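D-ribulose-5-phosphate 3-epimerase, putative (Plasmodium falciparum, PDB 1TQX) probably catalyses the interconversion of D-ribulose 5-phosphate and D-xylulose 5-phosphate, using one bound divalent metal ion per subunit. Local coordinates at residues I176-G181 and N196-G201; V39-F44 and L71-P76. All coordinates share one frame; numbering follows the deposited sequence.

Contact 1 (I176-G181 and N196-G201). With ZN (zinc ion), chain D; SO4 (sulfate ion), chain C.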
loop_
_atom_site.group_PDB
_atom_site.type_symbol
_atom_site.label_atom_id
_atom_site.label_comp_id
_atom_site.label_asym_id
_atom_site.label_seq_id
_atom_site.Cartn_x
_atom_site.Cartn_y
_atom_site.Cartn_z
ATOM N N ILE A 176 7.385 4.761 -3.943
ATOM C CA ILE A 176 6.342 5.669 -3.479
ATOM C C ILE A 176 5.007 5.104 -3.937
ATOM O O ILE A 176 4.749 4.944 -5.130
ATOM C CB ILE A 176 6.548 7.095 -4.025
ATOM C CG1 ILE A 176 7.886 7.652 -3.518
ATOM C CG2 ILE A 176 5.407 7.999 -3.559
ATOM C CD1 ILE A 176 8.303 8.972 -4.154
ATOM N N GLN A 177 4.170 4.789 -2.958
ATOM C CA GLN A 177 2.871 4.181 -3.196
ATOM C C GLN A 177 1.738 5.165 -2.888
ATOM O O GLN A 177 1.812 5.925 -1.923
ATOM C CB GLN A 177 2.773 2.928 -2.306
ATOM C CG GLN A 177 1.546 2.065 -2.490
ATOM C CD GLN A 177 1.619 0.801 -1.651
ATOM O OE1 GLN A 177 1.949 0.856 -0.465
ATOM N NE2 GLN A 177 1.305 -0.342 -2.256
ATOM N N VAL A 178 0.707 5.172 -3.729
ATOM C CA VAL A 178 -0.438 6.056 -3.521
ATOM C C VAL A 178 -1.639 5.158 -3.323
ATOM O O VAL A 178 -1.754 4.114 -3.963
ATOM C CB VAL A 178 -0.655 7.029 -4.709
ATOM C CG1 VAL A 178 0.440 8.088 -4.689
ATOM C CG2 VAL A 178 -0.642 6.276 -6.030
ATOM N N ASP A 179 -2.548 5.574 -2.451
ATOM C CA ASP A 179 -3.683 4.733 -2.106
ATOM C C ASP A 179 -4.910 5.566 -1.745
ATOM O O ASP A 179 -4.879 6.340 -0.789
ATOM C CB ASP A 179 -3.212 3.863 -0.933
ATOM C CG ASP A 179 -4.265 2.912 -0.405
ATOM O OD1 ASP A 179 -3.897 2.167 0.533
ATOM O OD2 ASP A 179 -5.416 2.890 -0.894
ATOM N N GLY A 180 -5.984 5.404 -2.515
ATOM C CA GLY A 180 -7.202 6.156 -2.259
ATOM C C GLY A 180 -7.700 6.923 -3.470
ATOM O O GLY A 180 -7.178 7.987 -3.806
ATOM N N GLY A 181 -8.705 6.369 -4.139
ATOM C CA GLY A 181 -9.274 7.024 -5.303
ATOM C C GLY A 181 -8.459 6.958 -6.583
ATOM O O GLY A 181 -8.633 7.800 -7.465
ATOM N N ASN A 196 5.324 5.248 -8.074
ATOM C CA ASN A 196 5.627 4.101 -8.930
ATOM C C ASN A 196 4.826 2.847 -8.566
ATOM O O ASN A 196 4.851 1.856 -9.293
ATOM C CB ASN A 196 7.134 3.780 -8.931
ATOM C CG ASN A 196 7.650 3.343 -7.571
ATOM O OD1 ASN A 196 7.680 4.129 -6.627
ATOM N ND2 ASN A 196 8.074 2.085 -7.473
ATOM N N ILE A 197 4.122 2.891 -7.440
ATOM C CA ILE A 197 3.293 1.770 -7.017
ATOM C C ILE A 197 1.877 2.309 -6.866
ATOM O O ILE A 197 1.641 3.269 -6.135
ATOM C CB ILE A 197 3.775 1.170 -5.682
ATOM C CG1 ILE A 197 5.247 0.752 -5.809
ATOM C CG2 ILE A 197 2.915 -0.042 -5.324
ATOM C CD1 ILE A 197 5.802 0.087 -4.572
ATOM N N ILE A 198 0.935 1.680 -7.556
ATOM C CA ILE A 198 -0.446 2.142 -7.543
ATOM C C ILE A 198 -1.432 1.190 -6.889
ATOM O O ILE A 198 -1.622 0.068 -7.359
ATOM C CB ILE A 198 -0.928 2.396 -8.986
ATOM C CG1 ILE A 198 0.078 3.294 -9.718
ATOM C CG2 ILE A 198 -2.339 2.992 -8.971
ATOM C CD1 ILE A 198 0.286 4.659 -9.090
ATOM N N VAL A 199 -2.067 1.638 -5.814
ATOM C CA VAL A 199 -3.071 0.814 -5.152
ATOM C C VAL A 199 -4.427 1.282 -5.670
ATOM O O VAL A 199 -4.781 2.454 -5.532
ATOM C CB VAL A 199 -3.031 0.986 -3.616
ATOM C CG1 VAL A 199 -4.215 0.259 -2.981
ATOM C CG2 VAL A 199 -1.721 0.439 -3.070
ATOM N N ALA A 200 -5.188 0.371 -6.264
ATOM C CA ALA A 200 -6.495 0.725 -6.803
ATOM C C ALA A 200 -7.515 -0.328 -6.415
ATOM O O ALA A 200 -7.275 -1.524 -6.573
ATOM C CB ALA A 200 -6.417 0.844 -8.330
ATOM N N GLY A 201 -8.658 0.119 -5.909
ATOM C CA GLY A 201 -9.691 -0.817 -5.514
ATOM C C GLY A 201 -10.871 -0.795 -6.460
ATOM O O GLY A 201 -10.972 -1.614 -7.375
HETATM ZN ZN ZN D . -4.111 0.302 1.803
HETATM S S SO4 C . -10.311 3.002 -3.707
HETATM O O1 SO4 C . -9.165 2.151 -4.076
HETATM O O2 SO4 C . -10.008 3.724 -2.458
HETATM O O3 SO4 C . -10.546 3.990 -4.766
HETATM O O4 SO4 C . -11.516 2.164 -3.536
HETATM O O HOH W 1 -6.946 3.721 -4.641
#

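Contact 2 (V39-F44 and L71-P76)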
loop_
_atom_site.group_PDB
_atom_site.type_symbol
_atom_site.label_atom_id
_atom_site.label_comp_id
_atom_site.label_asym_id
_atom_site.label_seq_id
_atom_site.Cartn_x
_atom_site.Cartn_y
_atom_site.Cartn_z
ATOM N N VAL A 39 -5.658 -4.240 6.338
ATOM C CA VAL A 39 -6.025 -4.769 7.652
ATOM C C VAL A 39 -6.464 -3.593 8.530
ATOM O O VAL A 39 -5.685 -2.672 8.769
ATOM C CB VAL A 39 -4.822 -5.480 8.307
ATOM C CG1 VAL A 39 -5.222 -6.075 9.657
ATOM C CG2 VAL A 39 -4.307 -6.585 7.371
ATOM N N MET A 40 -7.712 -3.627 8.994
ATOM C CA MET A 40 -8.286 -2.561 9.825
ATOM C C MET A 40 -8.848 -3.187 11.106
ATOM O O MET A 40 -9.496 -4.236 11.048
ATOM C CB MET A 40 -9.393 -1.849 9.040
ATOM C CG MET A 40 -8.926 -1.339 7.685
ATOM S SD MET A 40 -10.308 -0.769 6.702
ATOM C CE MET A 40 -9.458 -0.053 5.279
ATOM N N ASP A 41 -8.613 -2.541 12.250
ATOM C CA ASP A 41 -9.038 -3.100 13.539
ATOM C C ASP A 41 -10.146 -2.385 14.303
ATOM O O ASP A 41 -10.287 -2.587 15.510
ATOM C CB ASP A 41 -7.818 -3.225 14.463
ATOM C CG ASP A 41 -7.244 -1.872 14.870
ATOM O OD1 ASP A 41 -7.734 -0.832 14.375
ATOM O OD2 ASP A 41 -6.299 -1.846 15.694
ATOM N N MET A 42 -10.914 -1.546 13.619
ATOM C CA MET A 42 -12.007 -0.801 14.241
ATOM C C MET A 42 -11.523 0.163 15.332
ATOM O O MET A 42 -12.331 0.730 16.074
ATOM C CB MET A 42 -13.045 -1.774 14.819
ATOM C CG MET A 42 -14.375 -1.122 15.194
ATOM S SD MET A 42 -15.120 -0.191 13.822
ATOM C CE MET A 42 -15.790 -1.507 12.879
ATOM N N HIS A 43 -10.207 0.338 15.439
ATOM C CA HIS A 43 -9.644 1.264 16.421
ATOM C C HIS A 43 -8.817 2.344 15.730
ATOM O O HIS A 43 -9.093 3.536 15.899
ATOM C CB HIS A 43 -8.798 0.522 17.464
ATOM C CG HIS A 43 -9.608 -0.304 18.415
ATOM N ND1 HIS A 43 -10.305 -1.425 18.018
ATOM C CD2 HIS A 43 -9.839 -0.167 19.743
ATOM C CE1 HIS A 43 -10.928 -1.946 19.061
ATOM N NE2 HIS A 43 -10.663 -1.201 20.120
ATOM N N PHE A 44 -7.814 1.946 14.951
ATOM C CA PHE A 44 -6.999 2.935 14.250
ATOM C C PHE A 44 -7.848 3.633 13.187
ATOM O O PHE A 44 -7.631 4.801 12.868
ATOM C CB PHE A 44 -5.784 2.280 13.596
ATOM C CG PHE A 44 -4.868 3.262 12.938
ATOM C CD1 PHE A 44 -4.041 4.088 13.703
ATOM C CD2 PHE A 44 -4.875 3.416 11.555
ATOM C CE1 PHE A 44 -3.236 5.055 13.095
ATOM C CE2 PHE A 44 -4.077 4.377 10.944
ATOM C CZ PHE A 44 -3.257 5.196 11.715
ATOM N N LEU A 71 -1.151 -2.248 7.285
ATOM C CA LEU A 71 -1.649 -2.353 8.649
ATOM C C LEU A 71 -2.234 -1.053 9.193
ATOM O O LEU A 71 -1.517 -0.227 9.747
ATOM C CB LEU A 71 -0.522 -2.833 9.573
ATOM C CG LEU A 71 0.077 -4.200 9.213
ATOM C CD1 LEU A 71 1.401 -4.409 9.950
ATOM C CD2 LEU A 71 -0.921 -5.295 9.561
ATOM N N MET A 72 -3.537 -0.866 9.015
ATOM C CA MET A 72 -4.209 0.319 9.545
ATOM C C MET A 72 -4.739 -0.139 10.897
ATOM O O MET A 72 -5.946 -0.266 11.102
ATOM C CB MET A 72 -5.365 0.744 8.636
ATOM C CG MET A 72 -4.901 1.405 7.347
ATOM S SD MET A 72 -6.232 1.750 6.173
ATOM C CE MET A 72 -6.111 0.325 5.103
ATOM N N VAL A 73 -3.810 -0.391 11.814
ATOM C CA VAL A 73 -4.152 -0.893 13.137
ATOM C C VAL A 73 -3.296 -0.284 14.234
ATOM O O VAL A 73 -2.250 0.310 13.967
ATOM C CB VAL A 73 -3.919 -2.413 13.215
ATOM C CG1 VAL A 73 -4.739 -3.138 12.150
ATOM C CG2 VAL A 73 -2.424 -2.708 13.025
ATOM N N GLU A 74 -3.757 -0.438 15.473
ATOM C CA GLU A 74 -2.989 0.017 16.622
ATOM C C GLU A 74 -2.079 -1.175 16.915
ATOM O O GLU A 74 -2.408 -2.308 16.551
ATOM C CB GLU A 74 -3.891 0.264 17.843
ATOM C CG GLU A 74 -5.068 1.203 17.612
ATOM C CD GLU A 74 -5.769 1.606 18.905
ATOM O OE1 GLU A 74 -5.969 0.733 19.780
ATOM O OE2 GLU A 74 -6.131 2.796 19.038
ATOM N N TYR A 75 -0.944 -0.927 17.558
ATOM C CA TYR A 75 -0.012 -1.997 17.911
ATOM C C TYR A 75 0.418 -2.847 16.714
ATOM O O TYR A 75 0.355 -4.076 16.769
ATOM C CB TYR A 75 -0.653 -2.912 18.963
ATOM C CG TYR A 75 -1.275 -2.173 20.122
ATOM C CD1 TYR A 75 -0.494 -1.416 20.988
ATOM C CD2 TYR A 75 -2.648 -2.230 20.354
ATOM C CE1 TYR A 75 -1.059 -0.734 22.061
ATOM C CE2 TYR A 75 -3.227 -1.550 21.429
ATOM C CZ TYR A 75 -2.423 -0.805 22.277
ATOM O OH TYR A 75 -2.973 -0.132 23.348
ATOM N N PRO A 76 0.870 -2.213 15.623
ATOM C CA PRO A 76 1.290 -2.996 14.454
ATOM C C PRO A 76 2.394 -4.020 14.739
ATOM O O PRO A 76 2.529 -5.008 14.020
ATOM C CB PRO A 76 1.731 -1.922 13.461
ATOM C CG PRO A 76 2.215 -0.811 14.351
ATOM C CD PRO A 76 1.125 -0.779 15.410
HETATM O O HOH W 2 -4.706 -3.929 16.478
#

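Contact 1 (I176-G181 and N196-G201)
Two adjacent parallel strands of the TIM barrel, 175-179 and 197-200, meet here as the ends of a beta-alpha-beta unit; their short axes run 16° apart. Gln-177 pairs with Ile-197 and Val-178 with Ile-198. The rungs are Ile-197 N to Ile-176 O, Val-178 N to Ile-197 O (3.2 Å) and Val-199 N to Val-178 O. Before the first rung, Asn-196 grips Ile-176 twice: its backbone N shares Ile-176 O with Ile-197 N, and its OD1 accepts from Ile-176 N at 2.8 Å, nearly straight at 170°. Asn-196 CG sits between its own N and carbonyl carbon (chi1 64°), which brings the amide back to Ile-176.

On the face of Gln-177, Ile-197 and Val-199, the extended glutamine lays its amide across both beta-branched side chains, Gln-177 NE2 lying 3.2 Å from Val-199 CG2; NE2 hydrogen-bonds to Asp-68 OD2. Farther along, Val-199 CG1 packs 3.6 Å from Asp-179 OD2, while Asp-179 OD1 binds the zinc ion at 2.3 Å; His-36, Asp-38 and His-70 complete the site. On the reverse face, Val-178 CG2 and Ile-198 CD1 touch at 3.6 Å. At the C-terminal ends of the strands, a water joins Gly-180 N, Val-199 O and sulfate O1, and Gly-201 N makes a weak bond to the same sulfate oxygen (2.8 Å). Gly-181 and Gly-201 are predicted substrate-binding residues.

Strand 141-145 continues the sheet beside Gln-177, Ile-7 of strand 7-10 makes backbone hydrogen bonds with Asn-196 and Ile-198, and helix 161-170 packs on Ile-176.

Contact 2 (V39-F44 and L71-P76)
Val-39 and Leu-71, with Met-40 and Met-72, pair at the C-terminal ends of barrel strands 34-40 and 66-72 of a beta-alpha-beta unit, and the contact continues into the loops beyond. Within these segments one backbone bond, Met-72 N to Val-39 O (2.8 Å), crosses; Val-39 also bonds to His-70. On one face the two methionines lie side by side, pointing the same way; Met-72 bends at its last torsion, and its CE meets Met-40 CE tightly at 3.4 Å. On the other face Val-39 CB rests against Leu-71 CD2.

Past the strands, Val-73 is the bump. Its CG1 fits over the chain between Val-39 and Asp-41, touching Val-39 CG1 at 3.9 Å and lying as close to Asp-41 CB. Phe-44 fills the hollow on the side of the Met-72 to Val-73 backbone away from the Val-73 side chain: with CG anti to its own N (chi1 -176°), it sets CB 3.6 Å from Val-73 CA and passes its ring obliquely along the peptide, CD2 reaching Met-72 CB. His-92 meets the same ring. At the exposed end, His-43 CB abuts Glu-74 CD at 3.5 Å.

Asp-41 links the two loops. His-43 N and Phe-44 N both give to its OD1, the first closing an Asx turn, the second a wider Asx motif; the syn lone pair meets Phe-44 N, while His-43 N comes from above the carboxylate plane. Glu-74 N gives Asp-41 OD2 a 2.9 Å bond, straight at 173° but arriving 37° above that plane, and a water bridges this oxygen to Glu-74 O.

In the fold
Both contacts belong to one barrel. Their centres lie about 19 Å apart and their nearest atoms about 5 Å, so they do not touch; the zinc site lies between them. Contact 1 supplies one ligand directly, Asp-179. Contact 2 supplies none, but its strands carry Asp-38 and His-70 immediately before Val-39 and Leu-71, and the Met-72 side chain, through CE, comes within about 4 Å of the zinc ion. Contact 1 also reaches the sulfate, which Gly-153 and Thr-202 bind too, consistent with a site for the substrate phosphate, whereas the centre of contact 2 lies about 14 Å from the centre of the chain, against about 6 Å for contact 1.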